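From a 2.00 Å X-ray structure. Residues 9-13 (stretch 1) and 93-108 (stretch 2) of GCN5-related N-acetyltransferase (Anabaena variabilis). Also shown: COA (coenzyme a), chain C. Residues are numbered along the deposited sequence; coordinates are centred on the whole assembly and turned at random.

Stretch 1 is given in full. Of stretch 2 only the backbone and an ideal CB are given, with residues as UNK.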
# COMPACT_ATOMS: atom_id res chain seq x y z
N ARG A 9 -34.25 20.39 31.03
CA ARG A 9 -33.75 20.42 29.61
C ARG A 9 -33.55 19.01 29.02
O ARG A 9 -34.05 18.72 27.92
CB ARG A 9 -32.43 21.16 29.54
CG ARG A 9 -32.04 21.50 28.13
CD ARG A 9 -30.59 21.79 28.11
NE ARG A 9 -30.22 22.59 26.96
CZ ARG A 9 -28.97 22.95 26.68
NH1 ARG A 9 -27.96 22.55 27.46
NH2 ARG A 9 -28.73 23.69 25.62
N PHE A 10 -32.79 18.18 29.73
CA PHE A 10 -32.59 16.79 29.36
C PHE A 10 -33.36 15.93 30.33
O PHE A 10 -33.21 16.08 31.52
CB PHE A 10 -31.14 16.37 29.41
CG PHE A 10 -30.27 17.07 28.43
CD1 PHE A 10 -30.51 16.97 27.07
CD2 PHE A 10 -29.17 17.78 28.85
CE1 PHE A 10 -29.69 17.61 26.15
CE2 PHE A 10 -28.35 18.42 27.94
CZ PHE A 10 -28.62 18.34 26.59
N LYS A 11 -34.21 15.04 29.83
CA LYS A 11 -34.97 14.15 30.67
C LYS A 11 -34.45 12.74 30.35
O LYS A 11 -34.30 12.38 29.18
CB LYS A 11 -36.47 14.31 30.40
CG LYS A 11 -37.36 13.43 31.28
CD LYS A 11 -38.81 13.42 30.84
CE LYS A 11 -39.66 12.61 31.81
NZ LYS A 11 -41.15 12.77 31.63
N TYR A 12 -34.18 11.96 31.39
CA TYR A 12 -33.66 10.59 31.27
C TYR A 12 -34.76 9.59 31.55
O TYR A 12 -35.39 9.71 32.57
CB TYR A 12 -32.55 10.42 32.33
CG TYR A 12 -31.96 9.04 32.54
CD1 TYR A 12 -31.00 8.54 31.68
CD2 TYR A 12 -32.29 8.27 33.67
CE1 TYR A 12 -30.43 7.29 31.89
CE2 TYR A 12 -31.72 7.02 33.89
CZ TYR A 12 -30.79 6.53 32.99
OH TYR A 12 -30.19 5.30 33.19
N THR A 13 -34.97 8.57 30.70
CA THR A 13 -36.04 7.62 30.92
C THR A 13 -35.69 6.21 30.47
O THR A 13 -34.73 6.01 29.77
CB THR A 13 -37.31 8.03 30.11
OG1 THR A 13 -37.18 7.63 28.74
CG2 THR A 13 -37.54 9.54 30.18
N UNK A 93 -22.48 18.38 21.23
CA UNK A 93 -21.82 19.64 21.64
C UNK A 93 -22.66 20.48 22.59
O UNK A 93 -22.37 21.65 22.80
CB UNK A 93 -21.48 20.48 20.40
N UNK A 94 -23.68 19.88 23.19
CA UNK A 94 -24.61 20.59 24.06
C UNK A 94 -24.74 19.94 25.44
O UNK A 94 -25.64 20.24 26.16
CB UNK A 94 -25.99 20.66 23.39
N UNK A 95 -23.85 19.04 25.81
CA UNK A 95 -23.91 18.44 27.14
C UNK A 95 -24.89 17.28 27.29
O UNK A 95 -25.16 16.79 28.40
CB UNK A 95 -24.28 19.52 28.16
N UNK A 96 -25.42 16.79 26.16
CA UNK A 96 -26.42 15.72 26.24
C UNK A 96 -25.75 14.41 26.67
O UNK A 96 -26.31 13.68 27.47
CB UNK A 96 -27.13 15.54 24.90
N UNK A 97 -24.56 14.10 26.13
CA UNK A 97 -23.90 12.84 26.50
C UNK A 97 -23.47 12.78 27.97
O UNK A 97 -23.62 11.75 28.61
CB UNK A 97 -22.67 12.63 25.61
N UNK A 98 -22.94 13.87 28.51
CA UNK A 98 -22.51 13.84 29.88
C UNK A 98 -23.77 13.79 30.76
O UNK A 98 -23.82 13.05 31.73
CB UNK A 98 -21.63 15.05 30.21
N UNK A 99 -24.83 14.50 30.38
CA UNK A 99 -26.05 14.40 31.17
C UNK A 99 -26.48 12.93 31.21
O UNK A 99 -26.73 12.37 32.26
CB UNK A 99 -27.16 15.28 30.59
N UNK A 100 -26.52 12.29 30.05
CA UNK A 100 -26.92 10.88 29.97
C UNK A 100 -26.08 9.99 30.90
O UNK A 100 -26.59 9.17 31.70
CB UNK A 100 -26.80 10.38 28.53
N UNK A 101 -24.77 10.14 30.81
CA UNK A 101 -23.86 9.31 31.61
C UNK A 101 -24.00 9.51 33.12
O UNK A 101 -23.96 8.56 33.92
CB UNK A 101 -22.41 9.60 31.20
N UNK A 102 -24.19 10.73 33.51
CA UNK A 102 -24.40 11.04 34.91
C UNK A 102 -25.70 10.43 35.43
O UNK A 102 -25.72 9.84 36.49
CB UNK A 102 -24.41 12.56 35.12
N UNK A 103 -26.80 10.60 34.70
CA UNK A 103 -28.06 9.96 35.06
C UNK A 103 -27.93 8.47 35.17
O UNK A 103 -28.43 7.89 36.09
CB UNK A 103 -29.14 10.30 34.04
N UNK A 104 -27.30 7.85 34.18
CA UNK A 104 -27.03 6.44 34.17
C UNK A 104 -26.23 5.99 35.39
O UNK A 104 -26.58 5.00 36.02
CB UNK A 104 -26.29 6.07 32.89
N UNK A 105 -25.15 6.69 35.71
CA UNK A 105 -24.38 6.38 36.90
C UNK A 105 -25.21 6.46 38.18
O UNK A 105 -25.10 5.61 39.06
CB UNK A 105 -23.18 7.33 37.00
N UNK A 106 -26.05 7.48 38.28
CA UNK A 106 -26.94 7.62 39.41
C UNK A 106 -27.86 6.42 39.48
O UNK A 106 -28.12 5.90 40.57
CB UNK A 106 -27.74 8.92 39.32
N UNK A 107 -28.36 5.96 38.34
CA UNK A 107 -29.23 4.77 38.38
C UNK A 107 -28.45 3.54 38.84
O UNK A 107 -28.91 2.76 39.66
CB UNK A 107 -29.85 4.51 37.00
N UNK A 108 -27.25 3.34 38.32
CA UNK A 108 -26.45 2.17 38.70
C UNK A 108 -26.20 2.19 40.22
O UNK A 108 -26.34 1.16 40.93
CB UNK A 108 -25.13 2.15 37.93
N1A COA C . -14.12 13.53 21.16
C2A COA C . -13.65 13.98 22.33
N3A COA C . -14.46 14.48 23.29
C4A COA C . -15.79 14.53 23.07
C5A COA C . -16.33 14.09 21.86
C6A COA C . -15.44 13.57 20.89
N6A COA C . -15.85 13.11 19.69
N7A COA C . -17.67 14.28 21.95
C8A COA C . -17.94 14.83 23.16
N9A COA C . -16.79 14.97 23.83
C1B COA C . -16.55 15.52 25.20
C2B COA C . -16.57 17.05 25.21
O2B COA C . -15.29 17.63 24.88
C3B COA C . -17.07 17.36 26.62
O3B COA C . -16.01 17.68 27.53
P3B COA C . -15.68 19.24 27.89
O7A COA C . -16.77 19.62 28.87
O8A COA C . -14.25 19.17 28.42
O9A COA C . -15.81 20.01 26.58
C4B COA C . -17.83 16.12 27.09
O4B COA C . -17.53 15.07 26.15
C5B COA C . -19.34 16.35 27.16
O5B COA C . -19.84 16.60 25.84
P1A COA C . -21.38 16.32 25.39
O1A COA C . -22.16 15.76 26.56
O2A COA C . -21.89 17.59 24.70
O3A COA C . -21.17 15.19 24.22
P2A COA C . -22.13 15.02 22.91
O4A COA C . -23.57 15.20 23.40
O5A COA C . -21.62 15.97 21.83
O6A COA C . -21.84 13.44 22.47
CBP COA C . -21.14 11.48 20.97
CCP COA C . -21.66 12.92 21.12
CDP COA C . -21.68 10.71 22.17
CEP COA C . -19.63 11.55 21.18
CAP COA C . -21.64 10.88 19.57
OAP COA C . -22.79 9.97 19.71
C9P COA C . -20.70 10.21 18.53
O9P COA C . -19.96 10.93 17.67
N8P COA C . -20.62 8.88 18.32
C7P COA C . -21.19 7.68 18.93
C6P COA C . -19.93 6.93 19.31
C5P COA C . -19.64 7.08 20.80
O5P COA C . -19.66 8.19 21.34
N4P COA C . -19.34 5.97 21.49
C3P COA C . -19.00 5.89 22.90
C2P COA C . -18.89 4.41 23.20
S1P COA C . -20.54 3.59 23.14

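Position 93 has a positive phi of 72°, which favours glycine, and lies beyond the reach of stretch 1; it is Gly93, whose N donates a hydrogen bond to COA O5A (2.6 Å). At 94, CA-to-CB points toward stretch 1, and the ideal CB lies 4.7 Å from both Arg9 NH2 and Phe10 CZ. A short acid would suit the guanidinium, though a small polar residue could also fit. The residue is Asp94, and its OD2 forms a salt bridge with Arg9 NH2 at 2.8 Å. The oxygen sits over the guanidinium face, so the attraction is between charges alone.

At 95, phi 82° would jam a CB against the preceding carbonyl, which calls for glycine. Gly95 takes the N-cap position, and its N bonds to COA O2A (2.7 Å). Position 96 points sideways, yet its ideal CB is already 3.5 Å from Phe10 CE1, so a small residue fits best. Ala96 sets its CA over the ring face, 3.8 Å from the Phe10 ring centroid, in a CH-pi contact.

Positions 97 and 98 lack contact with stretch 1, which leaves their side chains undetermined from this side. They are Ala97 and Ile98, and their amides, at the start of the helix, bond to COA: Ala97 N to O4A (3.1 Å) and Ile98 N to O1A (2.8 Å). At 99 the CB points toward the Phe10 ring, and a small apolar group suits; Ala99 CB packs 3.7 Å from Phe10 CD2.

Position 100 points sideways, with no stretch 1 atom near its CB, so contact requires a longer apolar chain. Leu100 extends CD1 to 4.0 Å from Tyr12 CD1, at the ring edge. Positions 101 and 102 make no contact and are Ile101 and Gln102.

At 103 the ideal CB is tight against Tyr12 CG (3.4 Å), over the ring; a flat side chain could lie alongside. His103 does so: its CB is 3.6 Å from the Tyr12 ring centroid, while Tyr12 CB lies 3.8 Å from the His103 ring centroid. The two rings are nearly parallel but slid apart, so each covers the other's CB.

Position 104, sideways and near Tyr12 OH, would accept a small or beta-branched residue. Thr104 OG1 bonds to Leu100 O (2.8 Å) and lies 3.5 Å from Tyr12 CE1. Position 105 points away and is Leu105; 106 leads off as Gln106.

At 107 the CB faces Tyr12 OH, 3.9 Å away, inviting an acceptor. Glu107 supplies it, with Tyr12 OH donating to OE1 in a very short 2.4 Å hydrogen bond. Position 108 points sideways, with nothing of stretch 1 near its ideal CB, so stretch 1 does not constrain it; it is Ile108.

Stretch 2 (93-108) GDGAAIALIQHTLQEI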
# COMPACT_ATOMS: atom_id res chain seq x y z
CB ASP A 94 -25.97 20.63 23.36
CG ASP A 94 -26.85 21.78 23.83
OD1 ASP A 94 -26.31 22.87 24.10
OD2 ASP A 94 -28.10 21.60 23.90
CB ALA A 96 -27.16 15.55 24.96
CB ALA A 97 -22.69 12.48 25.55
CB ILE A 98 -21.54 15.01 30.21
CG1 ILE A 98 -21.04 14.90 31.64
CG2 ILE A 98 -22.17 16.36 29.98
CD1 ILE A 98 -20.29 13.62 31.93
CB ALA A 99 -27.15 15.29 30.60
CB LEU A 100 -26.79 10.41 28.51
CG LEU A 100 -27.09 8.94 28.19
CD1 LEU A 100 -28.51 8.47 28.61
CD2 LEU A 100 -26.88 8.72 26.72
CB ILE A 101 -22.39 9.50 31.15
CG1 ILE A 101 -22.21 9.09 29.68
CG2 ILE A 101 -21.43 8.66 32.10
CD1 ILE A 101 -22.66 7.66 29.33
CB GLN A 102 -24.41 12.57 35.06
CG GLN A 102 -23.04 13.20 34.75
CD GLN A 102 -23.07 14.75 34.89
OE1 GLN A 102 -24.09 15.39 34.58
NE2 GLN A 102 -21.94 15.34 35.31
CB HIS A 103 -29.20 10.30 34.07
CG HIS A 103 -29.83 11.64 34.32
ND1 HIS A 103 -29.80 12.67 33.40
CD2 HIS A 103 -30.52 12.11 35.39
CE1 HIS A 103 -30.46 13.71 33.89
NE2 HIS A 103 -30.90 13.40 35.09
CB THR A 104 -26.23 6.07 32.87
OG1 THR A 104 -27.01 6.44 31.73
CG2 THR A 104 -25.92 4.61 32.79
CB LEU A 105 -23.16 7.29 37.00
CG LEU A 105 -22.00 6.97 36.09
CD1 LEU A 105 -20.93 8.08 36.20
CD2 LEU A 105 -21.40 5.64 36.47
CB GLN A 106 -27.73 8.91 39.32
CG GLN A 106 -28.91 9.04 40.32
CD GLN A 106 -28.50 9.06 41.83
OE1 GLN A 106 -27.30 9.08 42.19
NE2 GLN A 106 -29.50 9.09 42.70
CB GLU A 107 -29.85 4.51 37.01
CG GLU A 107 -30.67 3.26 36.99
CD GLU A 107 -31.36 3.01 35.67
OE1 GLU A 107 -31.37 3.89 34.76
OE2 GLU A 107 -31.90 1.89 35.55
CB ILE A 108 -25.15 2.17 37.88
CG1 ILE A 108 -25.49 1.97 36.39
CG2 ILE A 108 -24.20 1.08 38.36
CD1 ILE A 108 -24.35 2.32 35.45
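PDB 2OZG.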